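Local structure of putative mandelate racemase (Salmonella typhimurium, 2O56) at residues Met4-Val9 and Met69-Asn74; Ser230-Gly235 and Ala262-Ile267; His323-Pro328 and Glu348-Ala353. The protein is a magnesium-binding member of the enolase superfamily whose reaction is not established, though it probably acts as a hydro-lyase (dehydratase). All coordinates share one frame; numbering follows the deposited sequence.

Contact 1 of 3, residues Met4-Val9 and Met69-Asn74; sequences MKITSV and MDPMNN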
loop_
_atom_site.group_PDB
_atom_site.type_symbol
_atom_site.label_atom_id
_atom_site.label_comp_id
_atom_site.label_asym_id
_atom_site.label_seq_id
_atom_site.Cartn_x
_atom_site.Cartn_y
_atom_site.Cartn_z
ATOM N N MET A 4 6.720 -41.949 29.388
ATOM C CA MET A 4 7.812 -42.507 28.594
ATOM C C MET A 4 8.931 -41.519 28.312
ATOM O O MET A 4 8.752 -40.312 28.403
ATOM C CB MET A 4 7.324 -43.174 27.296
ATOM C CG MET A 4 6.095 -42.550 26.690
ATOM S SD MET A 4 5.494 -43.380 25.197
ATOM C CE MET A 4 6.222 -44.987 25.302
ATOM N N LYS A 5 10.085 -42.073 27.968
ATOM C CA LYS A 5 11.310 -41.334 27.766
ATOM C C LYS A 5 11.813 -41.858 26.457
ATOM O O LYS A 5 11.714 -43.059 26.184
ATOM C CB LYS A 5 12.352 -41.706 28.834
ATOM C CG LYS A 5 12.381 -40.799 30.046
ATOM C CD LYS A 5 13.391 -41.319 31.061
ATOM C CE LYS A 5 13.880 -40.225 31.999
ATOM N NZ LYS A 5 12.826 -39.812 32.966
ATOM N N ILE A 6 12.367 -40.963 25.649
ATOM C CA ILE A 6 13.189 -41.358 24.515
ATOM C C ILE A 6 14.513 -41.897 25.063
ATOM O O ILE A 6 15.190 -41.231 25.848
ATOM C CB ILE A 6 13.425 -40.168 23.547
ATOM C CG1 ILE A 6 12.084 -39.650 23.002
ATOM C CG2 ILE A 6 14.342 -40.578 22.396
ATOM C CD1 ILE A 6 12.167 -38.277 22.247
ATOM N N THR A 7 14.861 -43.122 24.677
ATOM C CA THR A 7 16.099 -43.739 25.174
ATOM C C THR A 7 17.221 -43.716 24.145
ATOM O O THR A 7 18.393 -43.593 24.503
ATOM C CB THR A 7 15.859 -45.175 25.708
ATOM O OG1 THR A 7 15.127 -45.928 24.736
ATOM C CG2 THR A 7 15.065 -45.128 26.988
ATOM N N SER A 8 16.856 -43.806 22.863
ATOM C CA SER A 8 17.824 -43.710 21.783
ATOM C C SER A 8 17.121 -43.372 20.463
ATOM O O SER A 8 15.904 -43.536 20.338
ATOM C CB SER A 8 18.574 -45.041 21.624
ATOM O OG SER A 8 17.715 -46.020 21.053
ATOM N N VAL A 9 17.895 -42.895 19.489
ATOM C CA VAL A 9 17.378 -42.605 18.165
ATOM C C VAL A 9 18.339 -43.217 17.157
ATOM O O VAL A 9 19.535 -42.989 17.239
ATOM C CB VAL A 9 17.262 -41.065 17.884
ATOM C CG1 VAL A 9 16.690 -40.826 16.471
ATOM C CG2 VAL A 9 16.393 -40.380 18.911
ATOM N N MET A 69 13.595 -36.959 26.776
ATOM C CA MET A 69 12.329 -36.211 26.758
ATOM C C MET A 69 11.155 -37.172 26.632
ATOM O O MET A 69 11.308 -38.274 26.132
ATOM C CB MET A 69 12.285 -35.166 25.622
ATOM C CG MET A 69 13.376 -34.101 25.710
ATOM S SD MET A 69 13.227 -32.735 24.533
ATOM C CE MET A 69 11.940 -31.757 25.354
ATOM N N ASP A 70 9.986 -36.730 27.085
ATOM C CA ASP A 70 8.724 -37.432 26.866
ATOM C C ASP A 70 8.294 -37.238 25.421
ATOM O O ASP A 70 7.950 -36.118 25.027
ATOM C CB ASP A 70 7.676 -36.823 27.795
ATOM C CG ASP A 70 6.386 -37.614 27.857
ATOM O OD1 ASP A 70 6.078 -38.417 26.950
ATOM O OD2 ASP A 70 5.646 -37.413 28.852
ATOM N N PRO A 71 8.270 -38.326 24.632
ATOM C CA PRO A 71 7.932 -38.199 23.207
ATOM C C PRO A 71 6.476 -37.796 22.956
ATOM O O PRO A 71 6.125 -37.442 21.831
ATOM C CB PRO A 71 8.218 -39.601 22.661
ATOM C CG PRO A 71 7.984 -40.501 23.837
ATOM C CD PRO A 71 8.542 -39.734 24.997
ATOM N N MET A 72 5.646 -37.821 23.998
ATOM C CA MET A 72 4.242 -37.410 23.880
ATOM C C MET A 72 4.084 -35.905 23.640
ATOM O O MET A 72 3.071 -35.473 23.096
ATOM C CB MET A 72 3.417 -37.876 25.105
ATOM C CG MET A 72 3.456 -39.420 25.295
ATOM S SD MET A 72 2.762 -40.322 23.874
ATOM C CE MET A 72 1.063 -39.851 24.196
ATOM N N ASN A 73 5.107 -35.135 24.023
ATOM C CA ASN A 73 5.101 -33.677 23.961
ATOM C C ASN A 73 5.621 -33.174 22.617
ATOM O O ASN A 73 6.628 -32.479 22.551
ATOM C CB ASN A 73 5.937 -33.072 25.118
ATOM C CG ASN A 73 5.492 -33.566 26.480
ATOM O OD1 ASN A 73 4.389 -34.056 26.616
ATOM N ND2 ASN A 73 6.348 -33.414 27.503
ATOM N N ASN A 74 4.949 -33.537 21.535
ATOM C CA ASN A 74 5.431 -33.133 20.224
ATOM C C ASN A 74 5.481 -31.611 20.053
ATOM O O ASN A 74 6.379 -31.104 19.384
ATOM C CB ASN A 74 4.610 -33.781 19.094
ATOM C CG ASN A 74 3.122 -33.440 19.186
ATOM O OD1 ASN A 74 2.425 -33.920 20.070
ATOM N ND2 ASN A 74 2.642 -32.605 18.278
HETATM O O HOH W 1 4.400 -40.137 28.422
#
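Met4 and Ile6 both rest on the ring of Pro71, Met4 at CG and Ile6 at CB, where the first strand of the N-terminal domain, 6-13, meets the loop between helices 52-66 and 74-83. One backbone hydrogen bond ties the two segments: Ile6 N donates to Met69 O at 2.9 Å. Met69 O lies 3.5 Å from Lys5 CA, and Asp70 CA turns its hydrogen to Met4 O at 3.3 Å, so two C-H...O contacts back up the N-H bond. Following Ile6 outward, CB is close to Met69 O; CG1, set beside the backbone N and anti to the carbonyl carbon (chi1 -60°), lies 3.5 Å from Met69 O and 3.9 Å from Pro71 CB; CD1 ends against both Met69 O and Pro71 CB. Met4 crosses Pro71 at about a right angle, its CG 4.0 Å from Pro71 CG; a long, unbranched methionine suits this place because its CG and SD can lie across the ring and go on to the sulfur of Met72. Farther out, on helix 93-114, Leu106 packs on Pro71, and Lys110 and Trp114 on Met72. Asp70 closes the polar side: its OD1 takes the N-H of Met72 (3.0 Å) from above the carboxylate plane, an Asx turn within the type I turn Asp70-Asn73. The same OD1 receives a hydrogen bond from a water that in turn accepts from Met4 N. The loop is thus joined to the strand and the residues just before it through main-chain atoms and a water-linked carboxylate, while proline, methionine and isoleucine supply apolar surface.

Contact 2 of 3, residues Ser230-Gly235 and Ala262-Ile267; sequences SAIQFG and ADKVNI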
loop_
_atom_site.group_PDB
_atom_site.type_symbol
_atom_site.label_atom_id
_atom_site.label_comp_id
_atom_site.label_asym_id
_atom_site.label_seq_id
_atom_site.Cartn_x
_atom_site.Cartn_y
_atom_site.Cartn_z
ATOM N N SER A 230 10.345 -16.751 -18.185
ATOM C CA SER A 230 10.029 -17.973 -18.918
ATOM C C SER A 230 8.822 -18.735 -18.379
ATOM O O SER A 230 8.110 -19.375 -19.146
ATOM C CB SER A 230 11.243 -18.903 -18.959
ATOM O OG SER A 230 11.804 -19.078 -17.665
ATOM N N ALA A 231 8.594 -18.699 -17.065
ATOM C CA ALA A 231 7.387 -19.318 -16.495
ATOM C C ALA A 231 6.140 -18.635 -17.052
ATOM O O ALA A 231 5.143 -19.296 -17.381
ATOM C CB ALA A 231 7.395 -19.224 -14.943
ATOM N N ILE A 232 6.194 -17.311 -17.155
ATOM C CA ILE A 232 5.101 -16.550 -17.774
ATOM C C ILE A 232 4.935 -16.857 -19.263
ATOM O O ILE A 232 3.822 -17.027 -19.734
ATOM C CB ILE A 232 5.223 -15.032 -17.526
ATOM C CG1 ILE A 232 4.947 -14.723 -16.040
ATOM C CG2 ILE A 232 4.253 -14.240 -18.435
ATOM C CD1 ILE A 232 5.469 -13.354 -15.598
ATOM N N GLN A 233 6.047 -16.941 -19.988
ATOM C CA GLN A 233 6.012 -17.226 -21.433
ATOM C C GLN A 233 5.320 -18.577 -21.668
ATOM O O GLN A 233 4.380 -18.682 -22.455
ATOM C CB GLN A 233 7.448 -17.263 -21.967
ATOM C CG GLN A 233 7.553 -17.033 -23.474
ATOM C CD GLN A 233 8.989 -17.099 -23.975
ATOM O OE1 GLN A 233 9.931 -16.757 -23.263
ATOM N NE2 GLN A 233 9.155 -17.562 -25.209
ATOM N N PHE A 234 5.768 -19.592 -20.933
ATOM C CA PHE A 234 5.204 -20.926 -21.036
ATOM C C PHE A 234 3.762 -21.030 -20.564
ATOM O O PHE A 234 2.923 -21.636 -21.239
ATOM C CB PHE A 234 6.076 -21.959 -20.322
ATOM C CG PHE A 234 5.669 -23.366 -20.621
ATOM C CD1 PHE A 234 5.733 -23.853 -21.930
ATOM C CD2 PHE A 234 5.178 -24.191 -19.616
ATOM C CE1 PHE A 234 5.339 -25.144 -22.222
ATOM C CE2 PHE A 234 4.785 -25.491 -19.904
ATOM C CZ PHE A 234 4.869 -25.964 -21.217
ATOM N N GLY A 235 3.454 -20.432 -19.416
ATOM C CA GLY A 235 2.084 -20.534 -18.879
ATOM C C GLY A 235 1.036 -19.971 -19.823
ATOM O O GLY A 235 -0.049 -20.553 -19.989
ATOM N N ALA A 262 1.516 -15.338 -11.091
ATOM C CA ALA A 262 0.069 -15.399 -10.836
ATOM C C ALA A 262 -0.686 -14.299 -11.580
ATOM O O ALA A 262 -1.751 -14.546 -12.156
ATOM C CB ALA A 262 -0.221 -15.335 -9.345
ATOM N N ASP A 263 -0.104 -13.103 -11.603
ATOM C CA ASP A 263 -0.715 -11.945 -12.266
ATOM C C ASP A 263 -0.821 -12.122 -13.787
ATOM O O ASP A 263 -1.786 -11.673 -14.399
ATOM C CB ASP A 263 0.103 -10.682 -11.980
ATOM C CG ASP A 263 -0.042 -10.197 -10.538
ATOM O OD1 ASP A 263 -0.924 -10.712 -9.822
ATOM O OD2 ASP A 263 0.718 -9.288 -10.132
ATOM N N LYS A 264 0.183 -12.761 -14.381
ATOM C CA LYS A 264 0.352 -12.766 -15.842
ATOM C C LYS A 264 -0.108 -14.076 -16.469
ATOM O O LYS A 264 -0.277 -14.169 -17.692
ATOM C CB LYS A 264 1.816 -12.489 -16.207
ATOM C CG LYS A 264 2.410 -11.164 -15.627
ATOM C CD LYS A 264 1.463 -9.966 -15.860
ATOM C CE LYS A 264 2.172 -8.615 -15.659
ATOM N NZ LYS A 264 1.379 -7.505 -16.284
ATOM N N VAL A 265 -0.286 -15.101 -15.638
ATOM C CA VAL A 265 -0.702 -16.431 -16.125
ATOM C C VAL A 265 -2.055 -16.761 -15.515
ATOM O O VAL A 265 -2.221 -16.687 -14.304
ATOM C CB VAL A 265 0.341 -17.527 -15.765
ATOM C CG1 VAL A 265 -0.169 -18.932 -16.142
ATOM C CG2 VAL A 265 1.681 -17.244 -16.429
ATOM N N ASN A 266 -3.029 -17.100 -16.356
ATOM C CA ASN A 266 -4.388 -17.425 -15.882
ATOM C C ASN A 266 -4.590 -18.925 -15.683
ATOM O O ASN A 266 -5.519 -19.507 -16.218
ATOM C CB ASN A 266 -5.439 -16.905 -16.886
ATOM C CG ASN A 266 -5.393 -15.397 -17.056
ATOM O OD1 ASN A 266 -5.072 -14.662 -16.129
ATOM N ND2 ASN A 266 -5.710 -14.935 -18.251
ATOM N N ILE A 267 -3.684 -19.543 -14.941
ATOM C CA ILE A 267 -3.821 -20.919 -14.433
ATOM C C ILE A 267 -3.550 -20.786 -12.923
ATOM O O ILE A 267 -2.652 -20.044 -12.564
ATOM C CB ILE A 267 -2.676 -21.775 -14.998
ATOM C CG1 ILE A 267 -2.691 -21.751 -16.542
ATOM C CG2 ILE A 267 -2.750 -23.216 -14.488
ATOM C CD1 ILE A 267 -1.432 -22.307 -17.160
#
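Chi1 of -70° in Ile232 sets CG1 beside the backbone N and CG2 anti to it, and the branched side chain meets Lys264 with both arms. In Lys264 a bend at chi2 (-48°) carries CD out of line with the first part of the chain, whose CB and CG rest on the isoleucine: CB lies 3.7 Å from Ile232 CG2, and CG 3.8 Å from Ile232 CD1. Lysine suits this edge because its methylenes can pack while its amino end leads away, here making a weak hydrogen bond to Ala262 O of a neighbouring subunit. Val265, the first residue to leave helical geometry after helix 255-264, points into the facing helix. Its CG1, anti to the backbone N (chi1 174°), comes to 3.9 Å from Gly235 CA, while CG2 settles 3.7 Å from Ile232 CA. Glycine fits at 235 because a beta carbon there would collide with Val265 CG1; the lack of one lets Val265 lie against the helix backbone. Ile267 adds its CD1, 3.6 Å from Gly235 O. No hydrogen bond crosses between the two segments, so the join is made by apolar contact. Helices 228-238 and 255-264 are successive helices on the outside of the C-terminal barrel, with strand 246-247 between them in the chain. Tyr246 on that strand packs on Val265 and Ile267 and bonds through OH to Ala231 O, and the chain runs on through Ile267 into strand 269-271.

Contact 3 of 3, residues His323-Pro328 and Glu348-Ala353; sequences HVCGGP and ELHRYA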
loop_
_atom_site.group_PDB
_atom_site.type_symbol
_atom_site.label_atom_id
_atom_site.label_comp_id
_atom_site.label_asym_id
_atom_site.label_seq_id
_atom_site.Cartn_x
_atom_site.Cartn_y
_atom_site.Cartn_z
ATOM N N HIS A 323 3.131 -32.950 -1.139
ATOM C CA HIS A 323 4.227 -33.399 -1.983
ATOM C C HIS A 323 4.751 -34.732 -1.460
ATOM O O HIS A 323 5.120 -34.842 -0.296
ATOM C CB HIS A 323 5.368 -32.384 -2.035
ATOM C CG HIS A 323 6.568 -32.886 -2.773
ATOM N ND1 HIS A 323 7.630 -33.497 -2.138
ATOM C CD2 HIS A 323 6.844 -32.932 -4.096
ATOM C CE1 HIS A 323 8.517 -33.878 -3.039
ATOM N NE2 HIS A 323 8.069 -33.540 -4.236
ATOM N N VAL A 324 4.773 -35.746 -2.318
ATOM C CA VAL A 324 5.287 -37.052 -1.925
ATOM C C VAL A 324 6.336 -37.527 -2.923
ATOM O O VAL A 324 6.011 -37.838 -4.071
ATOM C CB VAL A 324 4.162 -38.124 -1.814
ATOM C CG1 VAL A 324 4.737 -39.464 -1.343
ATOM C CG2 VAL A 324 3.083 -37.687 -0.840
ATOM N N CYS A 325 7.583 -37.599 -2.474
ATOM C CA CYS A 325 8.647 -38.276 -3.236
ATOM C C CYS A 325 9.665 -38.920 -2.294
ATOM O O CYS A 325 10.799 -38.455 -2.156
ATOM C CB CYS A 325 9.342 -37.292 -4.184
ATOM S SG CYS A 325 10.343 -38.090 -5.495
ATOM N N GLY A 326 9.250 -39.977 -1.609
ATOM C CA GLY A 326 10.205 -40.735 -0.808
ATOM C C GLY A 326 9.804 -42.190 -0.764
ATOM O O GLY A 326 9.375 -42.743 -1.762
ATOM N N GLY A 327 9.925 -42.792 0.412
ATOM C CA GLY A 327 9.582 -44.201 0.598
ATOM C C GLY A 327 8.156 -44.400 1.061
ATOM O O GLY A 327 7.387 -43.442 1.173
ATOM N N PRO A 328 7.780 -45.655 1.332
ATOM C CA PRO A 328 6.423 -45.941 1.815
ATOM C C PRO A 328 5.990 -45.131 3.046
ATOM O O PRO A 328 4.806 -44.846 3.200
ATOM C CB PRO A 328 6.486 -47.435 2.135
ATOM C CG PRO A 328 7.519 -47.955 1.162
ATOM C CD PRO A 328 8.578 -46.889 1.179
ATOM N N GLU A 348 -0.295 -37.204 -4.913
ATOM C CA GLU A 348 0.737 -37.410 -5.936
ATOM C C GLU A 348 1.286 -38.833 -5.925
ATOM O O GLU A 348 1.843 -39.277 -4.925
ATOM C CB GLU A 348 1.906 -36.435 -5.729
ATOM C CG GLU A 348 3.080 -36.647 -6.692
ATOM C CD GLU A 348 4.150 -35.556 -6.605
ATOM O OE1 GLU A 348 4.299 -34.953 -5.522
ATOM O OE2 GLU A 348 4.856 -35.319 -7.617
ATOM N N LEU A 349 1.188 -39.525 -7.056
ATOM C CA LEU A 349 1.763 -40.868 -7.159
ATOM C C LEU A 349 2.875 -40.974 -8.195
ATOM O O LEU A 349 2.634 -40.813 -9.394
ATOM C CB LEU A 349 0.684 -41.913 -7.453
ATOM C CG LEU A 349 1.195 -43.337 -7.696
ATOM C CD1 LEU A 349 1.406 -44.060 -6.391
ATOM C CD2 LEU A 349 0.237 -44.085 -8.567
ATOM N N HIS A 350 4.086 -41.273 -7.736
ATOM C CA HIS A 350 5.167 -41.596 -8.653
ATOM C C HIS A 350 5.144 -43.076 -8.974
ATOM O O HIS A 350 4.740 -43.893 -8.146
ATOM C CB HIS A 350 6.509 -41.286 -8.041
ATOM C CG HIS A 350 6.716 -39.843 -7.723
ATOM N ND1 HIS A 350 7.357 -38.977 -8.584
ATOM C CD2 HIS A 350 6.380 -39.118 -6.633
ATOM C CE1 HIS A 350 7.406 -37.776 -8.033
ATOM N NE2 HIS A 350 6.824 -37.835 -6.847
ATOM N N ARG A 351 5.608 -43.404 -10.177
ATOM C CA ARG A 351 5.676 -44.786 -10.644
ATOM C C ARG A 351 6.561 -45.666 -9.752
ATOM O O ARG A 351 6.190 -46.796 -9.423
ATOM C CB ARG A 351 6.172 -44.819 -12.083
ATOM C CG ARG A 351 5.810 -46.084 -12.831
ATOM C CD ARG A 351 7.027 -46.646 -13.546
ATOM N NE ARG A 351 7.545 -45.737 -14.560
ATOM C CZ ARG A 351 8.729 -45.140 -14.493
ATOM N NH1 ARG A 351 9.109 -44.322 -15.465
ATOM N NH2 ARG A 351 9.533 -45.356 -13.455
ATOM N N TYR A 352 7.711 -45.136 -9.341
ATOM C CA TYR A 352 8.701 -45.906 -8.568
ATOM C C TYR A 352 8.131 -46.382 -7.229
ATOM O O TYR A 352 8.592 -47.372 -6.678
ATOM C CB TYR A 352 9.976 -45.076 -8.321
ATOM C CG TYR A 352 9.817 -44.113 -7.171
ATOM C CD1 TYR A 352 9.990 -44.538 -5.845
ATOM C CD2 TYR A 352 9.465 -42.787 -7.399
ATOM C CE1 TYR A 352 9.804 -43.675 -4.793
ATOM C CE2 TYR A 352 9.294 -41.905 -6.343
ATOM C CZ TYR A 352 9.460 -42.358 -5.044
ATOM O OH TYR A 352 9.282 -41.486 -3.992
ATOM N N ALA A 353 7.141 -45.653 -6.714
ATOM C CA ALA A 353 6.550 -45.918 -5.408
ATOM C C ALA A 353 5.770 -47.245 -5.385
ATOM O O ALA A 353 5.556 -47.836 -4.322
ATOM C CB ALA A 353 5.639 -44.771 -5.013
#
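His323 and Glu348 lie side by side at the C-terminal ends of the strands of the (beta/alpha)7beta-barrel of this enolase-superfamily protein, pointing the same way with ring and carboxylate planes 74° apart. Glu348 is extended, CG anti to the backbone N (chi1 176°), which starts its chain across to the loop 323-328. There OE1 accepts a weak hydrogen bond from Val324 N at 3.3 Å and lies 3.5 Å from His323 CD2. The other oxygen, OE2, is held by Ser135 and by a salt bridge with Lys172. A long acidic chain suits this place, since it can serve a backbone N-H and a lysine from the two oxygens of one group. His323 in turn bonds through ND1 to Asp296 and touches Glu273, a magnesium ligand. A His-Asp pair beside the metal recalls mandelate racemase, where such a histidine is a catalytic base.

Farther along, Cys325 turns its sulfur to two aromatic residues. Its SG lies over one face of the His350 ring, 4.0 Å from the centroid and 23° off the normal, but displaced toward the rim. Cys325 SG approaches the Tyr352 ring obliquely, 4.0 Å from Tyr352 CE2. Cysteine is small enough to come close to both rings and its sulfur polarisable enough to rest against a ring face. Beyond Cys325, Gly326 brings its carbonyl to the edge of the Tyr352 ring, where the phenol can reach it. Trp25 stacks edge-to-face with that tyrosine. Tyr352 OH donates to Gly326 O at 2.6 Å, in the carbonyl plane and on a lone pair.

How the contacts relate
The three contacts follow one another along the chain without touching. Contact 3 is the one at the metal site: the side chain of His323 is about 4 Å from the magnesium ion, which Glu221, Glu247 and Glu273 bind. Contact 2 belongs to the same barrel but to its outer helices; the side chain of Ala231 is about 14 Å from the ion, and the centres of contacts 2 and 3 are about 27 Å apart. Contact 1, in the N-terminal domain and away from the annotated sites, lies about 29 Å from contact 3 and 47 Å from contact 2, centre to centre, with contacts 1 and 2 on opposite sides of the chain's centre.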